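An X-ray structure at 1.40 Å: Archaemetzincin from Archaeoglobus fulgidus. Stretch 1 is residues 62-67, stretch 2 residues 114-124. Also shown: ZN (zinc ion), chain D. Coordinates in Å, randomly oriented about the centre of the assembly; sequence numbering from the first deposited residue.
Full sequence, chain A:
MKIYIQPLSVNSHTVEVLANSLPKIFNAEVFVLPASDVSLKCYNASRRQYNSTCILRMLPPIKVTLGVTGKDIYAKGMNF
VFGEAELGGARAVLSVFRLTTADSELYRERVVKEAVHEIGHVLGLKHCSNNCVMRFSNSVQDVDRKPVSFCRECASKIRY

Stretch 1, residues 62-67: IKVTLG
Stretch 2, residues 114-124: EAVHEIGHVLG

Residues 114-122 form a helix that begins earlier in the chain, and residues 65-67 a strand entered from a loop whose Lys63-Val64 peptide is cis (Val64 phi/psi -105/133, Leu66 -114/112). The axes approach to 9.5 Å with their directions 139° apart. Register is set by CA-CA distances of 7.3 Å for Leu66-Ile119 and 7.0 Å for Val64-Val122, so the strand runs back along the helix, burying 354 Å² in total.

Glu114 accepts at O the helical bond from Glu118 N (3.1 Å) but makes no cross-contact. Ala115 points sideways; its small CB meets Leu66 CD2 at 4.0 Å. Val116 points away. His117 (chi1 t, chi2 94°) lies out of reach of the strand and binds zinc through NE2 at 2.1 Å. Glu118 (m, m) directs CB toward the strand, 4.0 Å from Leu66 CD1, while its carboxylate end leads away, leaving aliphatic carbon at the contact. Ile119 (m, t) starts sideways but its end comes nearer: CD1 lies 4.1 Å from Leu66 CD2, and CG1 4.3 Å from Val64 CG1. Leu66 (t, p) thus spans a full helical turn.

Gly120 makes no contact. His121 (m, chi2 -50°), one turn after His117, supplies the second NE2 to zinc, also at 2.1 Å. Val122 (t) points toward Val64 (t), with CG1 4.0 Å from Val64 CG2; its carbonyl O accepts the sole cross-stretch hydrogen bond, from Lys63 NZ at 3.1 Å. Lys63 reaches it through an extended chain (t, t, t, chi4 115°). Leu123 (m, t) brings CD2 to 4.1 Å from Val64 CG2 and 4.2 Å from Lys63 CE. Gly124 ends the helix in a Schellman motif, N to His121 O 2.9 Å; at phi/psi 106/5 a CB would jam against the preceding carbonyl O.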

ATOM      1  N   ILE A  62      -5.307  12.671  -6.728  1.00 20.45           N
ATOM      2  CA  ILE A  62      -6.634  12.280  -7.137  1.00 20.85           C
ATOM      3  C   ILE A  62      -7.068  11.138  -6.234  1.00 20.18           C
ATOM      4  O   ILE A  62      -6.464  10.075  -6.230  1.00 21.55           O
ATOM      5  CB  ILE A  62      -6.632  11.849  -8.600  1.00 23.83           C
ATOM      6  CG1 ILE A  62      -6.173  13.029  -9.475  1.00 26.96           C
ATOM      7  CG2 ILE A  62      -8.001  11.356  -8.986  1.00 23.98           C
ATOM      8  CD1 ILE A  62      -5.916  12.655 -10.895  1.00 30.49           C
ATOM      9  N   LYS A  63      -8.116  11.355  -5.459  1.00 18.30           N
ATOM     10  CA  LYS A  63      -8.547  10.354  -4.493  1.00 17.56           C
ATOM     11  C   LYS A  63      -9.248   9.208  -5.204  1.00 18.91           C
ATOM     12  O   LYS A  63     -10.199   9.456  -5.963  1.00 21.86           O
ATOM     13  CB  LYS A  63      -9.505  11.001  -3.482  1.00 23.63           C
ATOM     14  CG  LYS A  63      -9.917  10.099  -2.334  1.00 23.94           C
ATOM     15  CD  LYS A  63     -10.746  10.867  -1.277  1.00 32.78           C
ATOM     16  CE  LYS A  63     -10.972  10.066   0.012  1.00 42.22           C
ATOM     17  NZ  LYS A  63     -10.294  10.693   1.207  1.00 33.24           N
ATOM     18  N   VAL A  64      -8.843   7.945  -5.019  1.00 16.61           N
ATOM     19  CA  VAL A  64      -7.676   7.482  -4.281  1.00 14.18           C
ATOM     20  C   VAL A  64      -6.600   7.057  -5.284  1.00 14.67           C
ATOM     21  O   VAL A  64      -6.905   6.351  -6.236  1.00 14.60           O
ATOM     22  CB  VAL A  64      -8.020   6.220  -3.452  1.00 13.52           C
ATOM     23  CG1 VAL A  64      -6.775   5.615  -2.784  1.00 15.79           C
ATOM     24  CG2 VAL A  64      -9.085   6.528  -2.396  1.00 17.32           C
ATOM     25  N   THR A  65      -5.360   7.489  -5.075  1.00 12.71           N
ATOM     26  CA  THR A  65      -4.248   7.038  -5.898  1.00 12.47           C
ATOM     27  C   THR A  65      -3.242   6.312  -5.028  1.00 11.01           C
ATOM     28  O   THR A  65      -2.730   6.869  -4.063  1.00 13.88           O
ATOM     29  CB  THR A  65      -3.581   8.214  -6.645  1.00 15.05           C
ATOM     30  OG1 THR A  65      -4.532   8.784  -7.544  1.00 16.82           O
ATOM     31  CG2 THR A  65      -2.352   7.735  -7.419  1.00 15.31           C
ATOM     32  N   LEU A  66      -3.007   5.050  -5.374  1.00 11.56           N
ATOM     33  CA  LEU A  66      -2.070   4.183  -4.663  1.00 11.27           C
ATOM     34  C   LEU A  66      -0.900   3.834  -5.562  1.00  9.57           C
ATOM     35  O   LEU A  66      -1.052   3.121  -6.549  1.00 11.08           O
ATOM     36  CB  LEU A  66      -2.736   2.882  -4.220  1.00 11.76           C
ATOM     37  CG  LEU A  66      -1.806   1.881  -3.516  1.00  9.80           C
ATOM     38  CD1 LEU A  66      -1.368   2.349  -2.137  1.00 11.15           C
ATOM     39  CD2 LEU A  66      -2.471   0.500  -3.413  1.00 11.84           C
ATOM     40  N   GLY A  67       0.277   4.348  -5.214  1.00  9.56           N
ATOM     41  CA  GLY A  67       1.508   3.944  -5.869  1.00  8.73           C
ATOM     42  C   GLY A  67       1.953   2.617  -5.302  1.00 11.17           C
ATOM     43  O   GLY A  67       1.797   2.378  -4.097  1.00 13.09           O
ATOM     44  N   GLU A 114      -1.756  -5.379   2.663  1.00  9.38           N
ATOM     45  CA  GLU A 114      -1.039  -4.141   2.865  1.00 10.10           C
ATOM     46  C   GLU A 114      -1.548  -3.024   1.953  1.00  9.26           C
ATOM     47  O   GLU A 114      -1.555  -1.846   2.339  1.00  9.79           O
ATOM     48  CB  GLU A 114       0.465  -4.394   2.730  1.00 10.12           C
ATOM     49  CG  GLU A 114       0.982  -5.338   3.829  1.00 11.67           C
ATOM     50  CD  GLU A 114       0.782  -4.773   5.192  1.00 13.47           C
ATOM     51  OE1 GLU A 114       1.652  -3.991   5.598  1.00 12.99           O
ATOM     52  OE2 GLU A 114      -0.240  -5.034   5.855  1.00 13.12           O
ATOM     53  N   ALA A 115      -2.010  -3.366   0.750  1.00  9.43           N
ATOM     54  CA  ALA A 115      -2.688  -2.370  -0.087  1.00  9.81           C
ATOM     55  C   ALA A 115      -3.986  -1.867   0.555  1.00 10.39           C
ATOM     56  O   ALA A 115      -4.247  -0.676   0.585  1.00 10.12           O
ATOM     57  CB  ALA A 115      -2.997  -2.951  -1.485  1.00  8.65           C
ATOM     58  N   VAL A 116      -4.799  -2.788   1.058  1.00  9.42           N
ATOM     59  CA  VAL A 116      -6.034  -2.445   1.728  1.00  9.49           C
ATOM     60  C   VAL A 116      -5.756  -1.541   2.920  1.00  8.99           C
ATOM     61  O   VAL A 116      -6.455  -0.546   3.133  1.00  9.89           O
ATOM     62  CB  VAL A 116      -6.763  -3.717   2.131  1.00  7.95           C
ATOM     63  CG1 VAL A 116      -7.953  -3.411   3.059  1.00 10.66           C
ATOM     64  CG2 VAL A 116      -7.304  -4.439   0.884  1.00 10.94           C
ATOM     65  N   HIS A 117      -4.718  -1.869   3.684  1.00  9.30           N
ATOM     66  CA  HIS A 117      -4.300  -1.055   4.839  1.00 10.43           C
ATOM     67  C   HIS A 117      -4.016   0.398   4.424  1.00 10.07           C
ATOM     68  O   HIS A 117      -4.475   1.357   5.019  1.00  9.57           O
ATOM     69  CB  HIS A 117      -3.062  -1.701   5.456  1.00 10.32           C
ATOM     70  CG  HIS A 117      -2.543  -0.984   6.654  1.00  9.69           C
ATOM     71  ND1 HIS A 117      -2.898  -1.338   7.944  1.00  8.95           N
ATOM     72  CD2 HIS A 117      -1.716   0.090   6.778  1.00 10.64           C
ATOM     73  CE1 HIS A 117      -2.283  -0.536   8.804  1.00  8.37           C
ATOM     74  NE2 HIS A 117      -1.555   0.335   8.120  1.00 10.68           N
ATOM     75  N   GLU A 118      -3.205   0.559   3.381  1.00  9.48           N
ATOM     76  CA  GLU A 118      -2.858   1.900   2.929  1.00  8.67           C
ATOM     77  C   GLU A 118      -4.089   2.672   2.456  1.00 10.76           C
ATOM     78  O   GLU A 118      -4.263   3.842   2.747  1.00 11.02           O
ATOM     79  CB  GLU A 118      -1.810   1.828   1.803  1.00 10.41           C
ATOM     80  CG  GLU A 118      -0.446   1.344   2.265  1.00 10.95           C
ATOM     81  CD  GLU A 118       0.079   2.080   3.464  1.00 10.89           C
ATOM     82  OE1 GLU A 118      -0.049   3.332   3.523  1.00 12.00           O
ATOM     83  OE2 GLU A 118       0.614   1.434   4.380  1.00 12.43           O
ATOM     84  N   ILE A 119      -4.931   2.033   1.683  1.00  9.85           N
ATOM     85  CA  ILE A 119      -6.119   2.699   1.166  1.00 10.67           C
ATOM     86  C   ILE A 119      -7.048   3.062   2.337  1.00 11.97           C
ATOM     87  O   ILE A 119      -7.633   4.122   2.349  1.00 11.44           O
ATOM     88  CB  ILE A 119      -6.824   1.828   0.086  1.00  9.90           C
ATOM     89  CG1 ILE A 119      -5.973   1.748  -1.174  1.00 12.15           C
ATOM     90  CG2 ILE A 119      -8.190   2.374  -0.272  1.00 12.13           C
ATOM     91  CD1 ILE A 119      -6.344   0.564  -2.039  1.00 14.95           C
ATOM     92  N   GLY A 120      -7.140   2.195   3.339  1.00 11.24           N
ATOM     93  CA  GLY A 120      -7.925   2.517   4.517  1.00 11.38           C
ATOM     94  C   GLY A 120      -7.467   3.816   5.149  1.00 11.29           C
ATOM     95  O   GLY A 120      -8.311   4.605   5.582  1.00 12.26           O
ATOM     96  N   HIS A 121      -6.161   4.033   5.247  1.00 10.64           N
ATOM     97  CA  HIS A 121      -5.674   5.324   5.738  1.00 10.58           C
ATOM     98  C   HIS A 121      -6.120   6.492   4.866  1.00 13.18           C
ATOM     99  O   HIS A 121      -6.516   7.531   5.387  1.00 12.93           O
ATOM    100  CB  HIS A 121      -4.157   5.380   5.778  1.00  9.93           C
ATOM    101  CG  HIS A 121      -3.495   4.616   6.894  1.00  8.80           C
ATOM    102  ND1 HIS A 121      -3.857   4.714   8.221  1.00 10.28           N
ATOM    103  CD2 HIS A 121      -2.406   3.815   6.867  1.00  9.37           C
ATOM    104  CE1 HIS A 121      -3.012   3.996   8.958  1.00 10.25           C
ATOM    105  NE2 HIS A 121      -2.136   3.426   8.151  1.00 10.16           N
ATOM    106  N   VAL A 122      -6.080   6.337   3.535  1.00 11.57           N
ATOM    107  CA  VAL A 122      -6.519   7.432   2.669  1.00 12.81           C
ATOM    108  C   VAL A 122      -7.997   7.758   2.938  1.00 13.37           C
ATOM    109  O   VAL A 122      -8.397   8.928   2.880  1.00 14.96           O
ATOM    110  CB  VAL A 122      -6.284   7.136   1.163  1.00 13.10           C
ATOM    111  CG1 VAL A 122      -6.709   8.341   0.324  1.00 15.88           C
ATOM    112  CG2 VAL A 122      -4.823   6.817   0.910  1.00 14.14           C
ATOM    113  N   LEU A 123      -8.765   6.736   3.273  1.00 12.35           N
ATOM    114  CA  LEU A 123     -10.189   6.888   3.576  1.00 13.80           C
ATOM    115  C   LEU A 123     -10.451   7.384   4.983  1.00 16.90           C
ATOM    116  O   LEU A 123     -11.607   7.475   5.390  1.00 21.74           O
ATOM    117  CB  LEU A 123     -10.951   5.578   3.379  1.00 14.99           C
ATOM    118  CG  LEU A 123     -10.865   5.015   1.976  1.00 15.97           C
ATOM    119  CD1 LEU A 123     -11.596   3.688   1.891  1.00 18.94           C
ATOM    120  CD2 LEU A 123     -11.373   6.023   0.953  1.00 19.04           C
ATOM    121  N   GLY A 124      -9.405   7.639   5.745  1.00 13.71           N
ATOM    122  CA  GLY A 124      -9.511   8.347   7.008  1.00 14.95           C
ATOM    123  C   GLY A 124      -9.357   7.463   8.221  1.00 14.79           C
ATOM    124  O   GLY A 124      -9.495   7.952   9.350  1.00 17.25           O
TER
HETATM  125 ZN    ZN D1159      -0.693   2.095   8.800  1.00 10.42          ZN